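Local atomic coordinates of UDP-N-acetylglucosamine 4,6-dehydratase (Vibrio fischeri, PDB entry 3PVZ), a protein that binds NAD and is probably a lyase that removes water from UDP-N-acetylglucosamine to give a 4-keto-6-deoxy sugar nucleotide. Residues Q61-V65 with D110-D114; I98-D104 with K147-Q151; L119-K123 with R136-N141. One frame throughout, in Å; residues are numbered along the deposited sequence.

Interaction 1: residues Q61-V65 with D110-D114; sequences QKLHV and DGQYD. With NA (sodium ion), chain H.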
loop_
_atom_site.group_PDB
_atom_site.type_symbol
_atom_site.label_atom_id
_atom_site.label_comp_id
_atom_site.label_asym_id
_atom_site.label_seq_id
_atom_site.Cartn_x
_atom_site.Cartn_y
_atom_site.Cartn_z
ATOM N N GLN A 61 -17.162 17.784 11.951
ATOM C CA GLN A 61 -17.227 19.065 11.241
ATOM C C GLN A 61 -16.374 18.950 9.995
ATOM O O GLN A 61 -16.704 19.439 8.915
ATOM C CB GLN A 61 -16.720 20.170 12.140
ATOM C CG GLN A 61 -17.545 21.378 12.425
ATOM C CD GLN A 61 -16.717 22.311 13.348
ATOM O OE1 GLN A 61 -15.577 22.378 13.147
ATOM N NE2 GLN A 61 -17.291 22.944 14.348
ATOM N N LYS A 62 -15.262 18.258 10.148
ATOM C CA LYS A 62 -14.204 18.163 9.144
ATOM C C LYS A 62 -13.495 16.827 9.375
ATOM O O LYS A 62 -13.132 16.507 10.511
ATOM C CB LYS A 62 -13.218 19.332 9.253
ATOM C CG LYS A 62 -12.215 19.368 8.106
ATOM C CD LYS A 62 -11.284 20.526 8.200
ATOM C CE LYS A 62 -10.317 20.600 6.995
ATOM N NZ LYS A 62 -9.293 21.657 7.293
ATOM N N LEU A 63 -13.370 16.049 8.285
ATOM C CA LEU A 63 -12.657 14.820 8.261
ATOM C C LEU A 63 -11.935 14.590 6.945
ATOM O O LEU A 63 -12.540 14.353 5.892
ATOM C CB LEU A 63 -13.593 13.678 8.643
ATOM C CG LEU A 63 -13.091 12.238 8.418
ATOM C CD1 LEU A 63 -11.871 12.066 9.294
ATOM C CD2 LEU A 63 -14.143 11.134 8.672
ATOM N N HIS A 64 -10.618 14.668 7.013
ATOM C CA HIS A 64 -9.756 14.497 5.862
ATOM C C HIS A 64 -8.938 13.243 6.040
ATOM O O HIS A 64 -8.342 13.047 7.088
ATOM C CB HIS A 64 -8.831 15.675 5.672
ATOM C CG HIS A 64 -9.492 16.889 5.112
ATOM N ND1 HIS A 64 -8.776 18.000 4.712
ATOM C CD2 HIS A 64 -10.796 17.172 4.877
ATOM C CE1 HIS A 64 -9.614 18.919 4.242
ATOM N NE2 HIS A 64 -10.853 18.439 4.353
ATOM N N VAL A 65 -8.997 12.353 5.023
ATOM C CA VAL A 65 -8.295 11.078 5.043
ATOM C C VAL A 65 -7.141 11.096 4.033
ATOM O O VAL A 65 -7.326 11.480 2.894
ATOM C CB VAL A 65 -9.269 9.918 4.690
ATOM C CG1 VAL A 65 -8.646 8.587 5.003
ATOM C CG2 VAL A 65 -10.618 10.106 5.454
ATOM N N ASP A 110 -3.670 24.294 3.819
ATOM C CA ASP A 110 -4.726 24.090 4.805
ATOM C C ASP A 110 -4.148 23.778 6.118
ATOM O O ASP A 110 -3.728 24.754 6.848
ATOM C CB ASP A 110 -5.693 22.969 4.329
ATOM C CG ASP A 110 -6.836 22.754 5.291
ATOM O OD1 ASP A 110 -6.820 23.496 6.321
ATOM O OD2 ASP A 110 -7.690 21.812 5.043
ATOM N N GLY A 111 -4.030 22.484 6.454
ATOM C CA GLY A 111 -3.471 22.059 7.750
ATOM C C GLY A 111 -4.230 22.380 9.038
ATOM O O GLY A 111 -3.780 22.130 10.119
ATOM N N GLN A 112 -5.410 22.921 8.921
ATOM C CA GLN A 112 -6.201 23.365 10.063
ATOM C C GLN A 112 -7.059 22.235 10.577
ATOM O O GLN A 112 -8.129 21.955 9.972
ATOM C CB GLN A 112 -7.103 24.500 9.545
ATOM C CG GLN A 112 -6.361 25.783 9.321
ATOM C CD GLN A 112 -5.999 26.431 10.637
ATOM O OE1 GLN A 112 -6.873 26.822 11.429
ATOM N NE2 GLN A 112 -4.747 26.517 10.894
ATOM N N TYR A 113 -6.579 21.576 11.642
ATOM C CA TYR A 113 -7.228 20.400 12.242
ATOM C C TYR A 113 -7.160 20.521 13.752
ATOM O O TYR A 113 -6.299 21.186 14.260
ATOM C CB TYR A 113 -6.582 19.089 11.827
ATOM C CG TYR A 113 -6.583 18.907 10.346
ATOM C CD1 TYR A 113 -7.695 18.440 9.679
ATOM C CD2 TYR A 113 -5.462 19.153 9.602
ATOM C CE1 TYR A 113 -7.684 18.293 8.305
ATOM C CE2 TYR A 113 -5.452 18.991 8.224
ATOM C CZ TYR A 113 -6.556 18.559 7.585
ATOM O OH TYR A 113 -6.512 18.414 6.191
ATOM N N ASP A 114 -8.102 19.908 14.463
ATOM C CA ASP A 114 -8.051 19.890 15.926
ATOM C C ASP A 114 -7.336 18.614 16.371
ATOM O O ASP A 114 -6.497 18.655 17.294
ATOM C CB ASP A 114 -9.445 19.981 16.507
ATOM C CG ASP A 114 -10.146 21.253 16.103
ATOM O OD1 ASP A 114 -9.621 22.317 16.511
ATOM O OD2 ASP A 114 -11.200 21.192 15.371
HETATM NA NA NA H . -7.012 27.985 13.353
HETATM O O HOH W 1 -4.776 27.785 13.442
HETATM O O HOH W 2 -6.789 26.022 14.650
#

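Interaction 2: residues I98-D104 with K147-Q151; sequences IGSIEYD and KTIQQ. With NAD (nicotinamide-adenine-dinucleotide), chain E.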
loop_
_atom_site.group_PDB
_atom_site.type_symbol
_atom_site.label_atom_id
_atom_site.label_comp_id
_atom_site.label_asym_id
_atom_site.label_seq_id
_atom_site.Cartn_x
_atom_site.Cartn_y
_atom_site.Cartn_z
ATOM N N ILE A 98 2.776 10.875 2.682
ATOM C CA ILE A 98 3.012 11.892 3.712
ATOM C C ILE A 98 4.446 12.494 3.606
ATOM O O ILE A 98 4.686 13.635 4.049
ATOM C CB ILE A 98 2.798 11.248 5.066
ATOM C CG1 ILE A 98 1.322 10.911 5.258
ATOM C CG2 ILE A 98 3.282 12.131 6.227
ATOM C CD1 ILE A 98 1.122 9.876 6.400
ATOM N N GLY A 99 5.386 11.731 3.054
ATOM C CA GLY A 99 6.751 12.207 2.834
ATOM C C GLY A 99 6.960 13.171 1.667
ATOM O O GLY A 99 8.067 13.602 1.428
ATOM N N SER A 100 5.924 13.546 0.944
ATOM C CA SER A 100 6.108 14.208 -0.329
ATOM C C SER A 100 5.862 15.719 -0.309
ATOM O O SER A 100 5.203 16.259 0.586
ATOM C CB SER A 100 5.150 13.584 -1.378
ATOM O OG SER A 100 3.807 13.846 -1.032
ATOM N N ILE A 101 6.357 16.373 -1.360
ATOM C CA ILE A 101 6.111 17.808 -1.652
ATOM C C ILE A 101 4.600 18.049 -1.757
ATOM O O ILE A 101 4.086 19.065 -1.333
ATOM C CB ILE A 101 6.712 18.210 -3.021
ATOM C CG1 ILE A 101 8.221 17.918 -3.117
ATOM C CG2 ILE A 101 6.398 19.680 -3.381
ATOM C CD1 ILE A 101 9.035 18.282 -1.904
ATOM N N GLU A 102 3.897 17.084 -2.391
ATOM C CA GLU A 102 2.480 17.201 -2.554
ATOM C C GLU A 102 1.778 17.306 -1.200
ATOM O O GLU A 102 0.913 18.148 -1.011
ATOM C CB GLU A 102 1.946 15.993 -3.306
ATOM C CG GLU A 102 2.324 15.979 -4.747
ATOM C CD GLU A 102 3.614 15.277 -5.095
ATOM O OE1 GLU A 102 4.434 14.967 -4.261
ATOM O OE2 GLU A 102 3.815 15.012 -6.280
ATOM N N TYR A 103 2.126 16.421 -0.277
ATOM C CA TYR A 103 1.560 16.408 1.050
ATOM C C TYR A 103 1.937 17.718 1.789
ATOM O O TYR A 103 1.164 18.298 2.529
ATOM C CB TYR A 103 2.034 15.128 1.827
ATOM C CG TYR A 103 1.521 15.137 3.215
ATOM C CD1 TYR A 103 0.253 14.660 3.480
ATOM C CD2 TYR A 103 2.208 15.733 4.249
ATOM C CE1 TYR A 103 -0.271 14.723 4.719
ATOM C CE2 TYR A 103 1.657 15.799 5.519
ATOM C CZ TYR A 103 0.428 15.279 5.741
ATOM O OH TYR A 103 -0.244 15.311 6.955
ATOM N N ASP A 104 3.139 18.207 1.586
ATOM C CA ASP A 104 3.581 19.423 2.308
ATOM C C ASP A 104 2.840 20.663 1.773
ATOM O O ASP A 104 2.548 21.609 2.533
ATOM C CB ASP A 104 5.067 19.587 2.155
ATOM C CG ASP A 104 5.865 18.615 3.061
ATOM O OD1 ASP A 104 5.267 17.926 3.926
ATOM O OD2 ASP A 104 7.093 18.595 2.929
ATOM N N LYS A 147 7.742 14.934 11.487
ATOM C CA LYS A 147 7.323 16.063 10.656
ATOM C C LYS A 147 5.828 16.401 10.785
ATOM O O LYS A 147 5.469 17.556 10.895
ATOM C CB LYS A 147 7.682 15.831 9.168
ATOM C CG LYS A 147 7.232 17.011 8.240
ATOM C CD LYS A 147 7.397 16.687 6.784
ATOM C CE LYS A 147 6.308 15.717 6.284
ATOM N NZ LYS A 147 6.531 15.522 4.781
ATOM N N THR A 148 4.949 15.413 10.722
ATOM C CA THR A 148 3.497 15.680 10.760
ATOM C C THR A 148 3.114 16.175 12.186
ATOM O O THR A 148 2.208 16.951 12.371
ATOM C CB THR A 148 2.700 14.457 10.409
ATOM O OG1 THR A 148 3.120 13.367 11.243
ATOM C CG2 THR A 148 2.832 14.038 8.846
ATOM N N ILE A 149 3.803 15.717 13.200
ATOM C CA ILE A 149 3.626 16.342 14.523
ATOM C C ILE A 149 4.021 17.847 14.504
ATOM O O ILE A 149 3.262 18.704 15.000
ATOM C CB ILE A 149 4.397 15.622 15.654
ATOM C CG1 ILE A 149 3.913 14.168 15.780
ATOM C CG2 ILE A 149 4.129 16.322 17.008
ATOM C CD1 ILE A 149 4.814 13.308 16.637
ATOM N N GLN A 150 5.167 18.170 13.917
ATOM C CA GLN A 150 5.617 19.576 13.836
ATOM C C GLN A 150 4.619 20.422 13.042
ATOM O O GLN A 150 4.254 21.528 13.452
ATOM C CB GLN A 150 7.048 19.691 13.246
ATOM C CG GLN A 150 7.556 21.126 13.227
ATOM C CD GLN A 150 7.846 21.634 14.652
ATOM O OE1 GLN A 150 8.511 20.964 15.383
ATOM N NE2 GLN A 150 7.300 22.780 15.037
ATOM N N GLN A 151 4.065 19.849 11.947
ATOM C CA GLN A 151 3.095 20.553 11.164
ATOM C C GLN A 151 1.801 20.735 11.968
ATOM O O GLN A 151 1.068 21.707 11.783
ATOM C CB GLN A 151 2.830 19.796 9.867
ATOM C CG GLN A 151 4.029 19.690 8.993
ATOM C CD GLN A 151 3.773 18.814 7.806
ATOM O OE1 GLN A 151 3.034 17.831 7.888
ATOM N NE2 GLN A 151 4.393 19.141 6.707
HETATM P PA NAD E . -1.888 -1.214 7.462
HETATM O O1A NAD E . -0.813 -1.779 6.592
HETATM O O2A NAD E . -3.213 -1.814 7.100
HETATM O O5B NAD E . -2.192 0.304 7.102
HETATM C C5B NAD E . -1.056 1.195 7.117
HETATM C C4B NAD E . -1.503 2.331 6.190
HETATM O O4B NAD E . -0.533 3.352 6.082
HETATM C C3B NAD E . -1.761 1.778 4.752
HETATM O O3B NAD E . -3.049 2.130 4.289
HETATM C C2B NAD E . -0.635 2.446 3.929
HETATM O O2B NAD E . -0.925 2.596 2.545
HETATM C C1B NAD E . -0.518 3.758 4.739
HETATM N N9A NAD E . 0.758 4.411 4.488
HETATM C C8A NAD E . 1.982 3.880 4.623
HETATM N N7A NAD E . 2.897 4.719 4.261
HETATM C C5A NAD E . 2.261 5.891 3.956
HETATM C C6A NAD E . 2.680 7.138 3.502
HETATM N N6A NAD E . 4.033 7.345 3.389
HETATM N N1A NAD E . 1.790 8.091 3.245
HETATM C C2A NAD E . 0.488 7.859 3.381
HETATM N N3A NAD E . 0.052 6.690 3.780
HETATM C C4A NAD E . 0.891 5.706 4.073
HETATM O O3 NAD E . -1.467 -1.407 9.003
HETATM P PN NAD E . -2.630 -1.467 10.143
HETATM O O1N NAD E . -2.973 -2.914 10.453
HETATM O O2N NAD E . -3.838 -0.638 9.987
HETATM O O5D NAD E . -1.712 -1.055 11.453
HETATM C C5D NAD E . -1.517 0.349 11.531
HETATM C C4D NAD E . -0.621 0.662 12.735
HETATM O O4D NAD E . -1.033 -0.134 13.890
HETATM C C3D NAD E . 0.833 0.236 12.434
HETATM O O3D NAD E . 1.810 1.019 13.157
HETATM C C2D NAD E . 0.904 -1.185 13.036
HETATM O O2D NAD E . 2.243 -1.575 13.374
HETATM C C1D NAD E . 0.052 -1.015 14.294
HETATM N N1N NAD E . -0.439 -2.298 14.818
HETATM C C2N NAD E . -1.232 -3.044 14.039
HETATM C C3N NAD E . -1.735 -4.248 14.486
HETATM C C7N NAD E . -2.585 -5.095 13.633
HETATM O O7N NAD E . -2.913 -6.185 14.098
HETATM N N7N NAD E . -2.967 -4.739 12.397
HETATM C C4N NAD E . -1.404 -4.696 15.789
HETATM C C5N NAD E . -0.595 -3.888 16.570
HETATM C C6N NAD E . -0.110 -2.685 16.054
HETATM O O HOH W 3 0.655 16.704 8.906
#

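Interaction 3: residues L119-K123 with R136-N141; sequences LSALK and RMIDVN. With NAD (nicotinamide-adenine-dinucleotide), chain E.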
loop_
_atom_site.group_PDB
_atom_site.type_symbol
_atom_site.label_atom_id
_atom_site.label_comp_id
_atom_site.label_asym_id
_atom_site.label_seq_id
_atom_site.Cartn_x
_atom_site.Cartn_y
_atom_site.Cartn_z
ATOM N N LEU A 119 -2.141 6.599 11.544
ATOM C CA LEU A 119 -2.187 5.163 11.524
ATOM C C LEU A 119 -1.404 4.699 10.305
ATOM O O LEU A 119 -1.627 3.610 9.818
ATOM C CB LEU A 119 -3.647 4.642 11.412
ATOM C CG LEU A 119 -4.504 4.745 12.684
ATOM C CD1 LEU A 119 -3.790 4.104 13.889
ATOM C CD2 LEU A 119 -4.921 6.197 12.951
ATOM N N SER A 120 -0.439 5.499 9.846
ATOM C CA SER A 120 0.376 5.094 8.702
ATOM C C SER A 120 1.644 4.441 9.246
ATOM O O SER A 120 2.102 4.808 10.317
ATOM C CB SER A 120 0.689 6.291 7.815
ATOM O OG SER A 120 1.738 7.079 8.384
ATOM N N ALA A 121 2.200 3.512 8.490
ATOM C CA ALA A 121 3.398 2.721 8.897
ATOM C C ALA A 121 3.816 1.780 7.817
ATOM O O ALA A 121 3.029 1.467 6.923
ATOM C CB ALA A 121 3.148 1.874 10.141
ATOM N N LEU A 122 5.066 1.335 7.941
ATOM C CA LEU A 122 5.500 0.050 7.433
ATOM C C LEU A 122 5.585 -0.855 8.639
ATOM O O LEU A 122 6.225 -0.475 9.631
ATOM C CB LEU A 122 6.886 0.114 6.767
ATOM C CG LEU A 122 6.828 0.174 5.255
ATOM C CD1 LEU A 122 6.436 1.611 4.857
ATOM C CD2 LEU A 122 8.164 -0.236 4.664
ATOM N N LYS A 123 4.912 -2.010 8.567
ATOM C CA LYS A 123 4.712 -2.842 9.748
ATOM C C LYS A 123 5.228 -4.275 9.635
ATOM O O LYS A 123 5.301 -4.931 10.662
ATOM C CB LYS A 123 3.223 -2.878 10.163
ATOM C CG LYS A 123 2.302 -3.589 9.141
ATOM C CD LYS A 123 0.960 -3.979 9.716
ATOM C CE LYS A 123 0.053 -4.592 8.624
ATOM N NZ LYS A 123 -1.339 -4.883 9.176
ATOM N N ARG A 136 13.226 3.035 4.195
ATOM C CA ARG A 136 11.881 3.534 4.002
ATOM C C ARG A 136 11.046 3.423 5.286
ATOM O O ARG A 136 10.233 4.261 5.569
ATOM C CB ARG A 136 11.172 2.831 2.828
ATOM C CG ARG A 136 9.769 3.348 2.667
ATOM C CD ARG A 136 9.011 2.773 1.500
ATOM N NE ARG A 136 7.642 3.268 1.559
ATOM C CZ ARG A 136 6.548 2.549 1.312
ATOM N NH1 ARG A 136 6.611 1.271 0.992
ATOM N NH2 ARG A 136 5.366 3.088 1.457
HETATM N N MSE A 137 11.241 2.351 6.025
HETATM C CA MSE A 137 10.508 2.082 7.253
HETATM C C MSE A 137 10.889 3.123 8.276
HETATM O O MSE A 137 10.083 3.553 9.056
HETATM C CB MSE A 137 10.851 0.631 7.751
HETATM C CG MSE A 137 10.826 0.422 9.253
HETATM SE SE MSE A 137 11.289 -1.395 9.841
HETATM C CE MSE A 137 9.407 -1.953 9.471
ATOM N N ILE A 138 12.149 3.517 8.276
ATOM C CA ILE A 138 12.608 4.574 9.172
ATOM C C ILE A 138 11.960 5.910 8.773
ATOM O O ILE A 138 11.572 6.684 9.650
ATOM C CB ILE A 138 14.139 4.726 9.150
ATOM C CG1 ILE A 138 14.811 3.557 9.864
ATOM C CG2 ILE A 138 14.553 6.029 9.807
ATOM C CD1 ILE A 138 16.262 3.456 9.505
ATOM N N ASP A 139 11.827 6.153 7.472
ATOM C CA ASP A 139 11.272 7.420 6.969
ATOM C C ASP A 139 9.800 7.507 7.281
ATOM O O ASP A 139 9.317 8.555 7.789
ATOM C CB ASP A 139 11.472 7.587 5.448
ATOM C CG ASP A 139 12.846 8.112 5.086
ATOM O OD1 ASP A 139 13.494 8.718 5.968
ATOM O OD2 ASP A 139 13.289 7.919 3.911
ATOM N N VAL A 140 9.093 6.404 7.004
ATOM C CA VAL A 140 7.652 6.323 7.273
ATOM C C VAL A 140 7.363 6.253 8.775
ATOM O O VAL A 140 6.454 6.935 9.249
ATOM C CB VAL A 140 6.990 5.142 6.579
ATOM C CG1 VAL A 140 5.522 5.016 7.060
ATOM C CG2 VAL A 140 7.058 5.277 5.061
ATOM N N ASN A 141 8.118 5.456 9.545
ATOM C CA ASN A 141 7.705 5.264 10.910
ATOM C C ASN A 141 8.304 6.366 11.800
ATOM O O ASN A 141 7.645 6.764 12.732
ATOM C CB ASN A 141 8.072 3.885 11.496
ATOM C CG ASN A 141 7.393 2.698 10.813
ATOM O OD1 ASN A 141 6.432 2.813 10.026
ATOM N ND2 ASN A 141 7.921 1.508 11.132
HETATM P PA NAD E . -1.888 -1.214 7.462
HETATM O O1A NAD E . -0.813 -1.779 6.592
HETATM O O2A NAD E . -3.213 -1.814 7.100
HETATM O O5B NAD E . -2.192 0.304 7.102
HETATM C C5B NAD E . -1.056 1.195 7.117
HETATM C C4B NAD E . -1.503 2.331 6.190
HETATM O O4B NAD E . -0.533 3.352 6.082
HETATM C C3B NAD E . -1.761 1.778 4.752
HETATM O O3B NAD E . -3.049 2.130 4.289
HETATM C C2B NAD E . -0.635 2.446 3.929
HETATM O O2B NAD E . -0.925 2.596 2.545
HETATM C C1B NAD E . -0.518 3.758 4.739
HETATM N N9A NAD E . 0.758 4.411 4.488
HETATM C C8A NAD E . 1.982 3.880 4.623
HETATM N N7A NAD E . 2.897 4.719 4.261
HETATM C C5A NAD E . 2.261 5.891 3.956
HETATM C C6A NAD E . 2.680 7.138 3.502
HETATM N N6A NAD E . 4.033 7.345 3.389
HETATM N N1A NAD E . 1.790 8.091 3.245
HETATM C C2A NAD E . 0.488 7.859 3.381
HETATM N N3A NAD E . 0.052 6.690 3.780
HETATM C C4A NAD E . 0.891 5.706 4.073
HETATM O O3 NAD E . -1.467 -1.407 9.003
HETATM P PN NAD E . -2.630 -1.467 10.143
HETATM O O1N NAD E . -2.973 -2.914 10.453
HETATM O O2N NAD E . -3.838 -0.638 9.987
HETATM O O5D NAD E . -1.712 -1.055 11.453
HETATM C C5D NAD E . -1.517 0.349 11.531
HETATM C C4D NAD E . -0.621 0.662 12.735
HETATM O O4D NAD E . -1.033 -0.134 13.890
HETATM C C3D NAD E . 0.833 0.236 12.434
HETATM O O3D NAD E . 1.810 1.019 13.157
HETATM C C2D NAD E . 0.904 -1.185 13.036
HETATM O O2D NAD E . 2.243 -1.575 13.374
HETATM C C1D NAD E . 0.052 -1.015 14.294
HETATM N N1N NAD E . -0.439 -2.298 14.818
HETATM C C2N NAD E . -1.232 -3.044 14.039
HETATM C C3N NAD E . -1.735 -4.248 14.486
HETATM C C7N NAD E . -2.585 -5.095 13.633
HETATM O O7N NAD E . -2.913 -6.185 14.098
HETATM N N7N NAD E . -2.967 -4.739 12.397
HETATM C C4N NAD E . -1.404 -4.696 15.789
HETATM C C5N NAD E . -0.595 -3.888 16.570
HETATM C C6N NAD E . -0.110 -2.685 16.054
HETATM O O HOH W 4 4.309 8.084 7.505
#

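Interaction 1: residues Q61-V65 with D110-D114
In this Rossmann-type domain, strand 62-66 of the parallel part of the main sheet meets the turn that leads from helix 101-109 into strand 115-118. Asp110, the first residue past that helix, uses both carboxylate oxygens: OD1 accepts from Gln112 N at 3.0 Å, an Asx turn, while OD2 forms a salt bridge with Lys62 NZ at 2.8 Å. Gly111 sits at positive phi, which favours glycine. Gln112 offers its backbone O to Lys62 NZ at 2.9 Å, and its side chain leads away to the sodium ion, with OE1 at 2.2 Å from NA. Tyr113 then lays its ring beside the extended lysine, whose NZ lies 4.3 Å from the ring centroid, an off-centre cation-pi contact. A long, all-trans lysine is thus well suited to carry its charge across this buried gap. At the end of the same ring, Tyr113 OH and His64 ND1 share a 2.7 Å hydrogen bond.

Interaction 2: residues I98-D104 with K147-Q151
The start of helix 101-109, with the loop before it, runs beside a turn and more of helix 131-154, and the backbones stay well apart: Ile98 CA is 8.0 Å from Thr148 CA, and Asp104 CA is 8.9 Å from Gln151 CA. Ser100 is the N-cap of the first helix, its OG accepting from Tyr103 N at 3.2 Å and also hydrogen-bonded to Asp97 O. Long side chains fill the space between. Lys147 reaches over to donate from NZ to Ile98 O at 2.7 Å, and the same NZ makes a salt bridge with Asp104 OD1 at 2.8 Å, so one long side chain, through its ammonium group, ties the loop and the helical turn to the other helix. Asp104 OD1 also accepts from Gln151 NE2 at 3.2 Å. A water joins Gln151 OE1, 2.8 Å away, to Tyr103 OH at 2.6 Å, which lets the phenol keep a polar partner beside apolar neighbours. The methyl groups Ile98 CG2 and Thr148 CG2 pack at 3.3 Å, while Thr148 OG1 bonds back to Asn144 O in its own helix. Ile98 N donates to N1A of NAD at 3.0 Å, so the loop held by Lys147 also binds the adenine through its backbone. Ile98, Tyr103 and Thr148 all rest on Leu41 of strand 37-41, the two helices covering this strand together, while Ile149 faces helix 174-189.

Interaction 3: residues L119-K123 with R136-N141
Leu122 has far more surface covered here than any other residue of the two segments. Its side chain points at helix 131-154 and spreads over three of that helix's residues: CB lies 4.1 Å from Met137 CB, CD1 is 3.7 Å from Val140 CG2, and CD1 also rests at 3.7 Å from CZ of Arg136, over one face of the guanidinium. A branched aliphatic chain suits this place, because it can fill the space between apolar groups and cover a planar cation without competing for its hydrogens. Arg136 NH1 bonds to the backbone O atoms of Ala95 and Ile68 of the second subunit. Met137, modelled as selenomethionine, also brings CE to 3.5 Å from Leu122 O.

Loop 119-123 lies beyond the C-terminal end of strand 115-118, the end of the sheet where Rossmann domains bind their dinucleotide, and runs between the cofactor and the helix. Ser120 CA approaches NAD O4B at 3.3 Å, Ala121 CB lies 3.4 Å from O3D, and Lys123 NZ donates to the phosphate oxygen O1N at 2.9 Å.

Val140, second in buried surface, puts CG1 3.6 Å from Ala121 CA and 3.8 Å from the adenine atom N7A, so this compact side chain packs against both loop and cofactor. A pair of hydrogen bonds from the Asn141 amide holds the backbone of Leu122: Asn141 OD1 accepts from Leu122 N at 2.9 Å, and its ND2 donates to Leu122 O at 3.0 Å. An amide is apt here: its carbonyl accepts while its NH2 group donates both to Leu122 O and to Ser178 OG.

How the interactions relate
Interactions 2 and 3 both draw on helix 131-154, their centres about 13 Å apart, and they meet where Ile98 CD1 packs at 3.5 Å from Ser120 OG. Along the chain, interaction 3 is nested inside the loop that interaction 2 closes. Both touch the adenine of NAD, and interaction 3 reaches on along the adenosine ribose to the nicotinamide-side phosphate and ribose. Both meet the second subunit, where the like-charged Glu102 and Asp139 lie close, one on each subunit. Interaction 1 stands farther out, its centre about 14 Å from that of interaction 2 and 22 Å from that of interaction 3; its His64 side chain is about 12 Å from NAD. Helix 101-109 connects it to interaction 2.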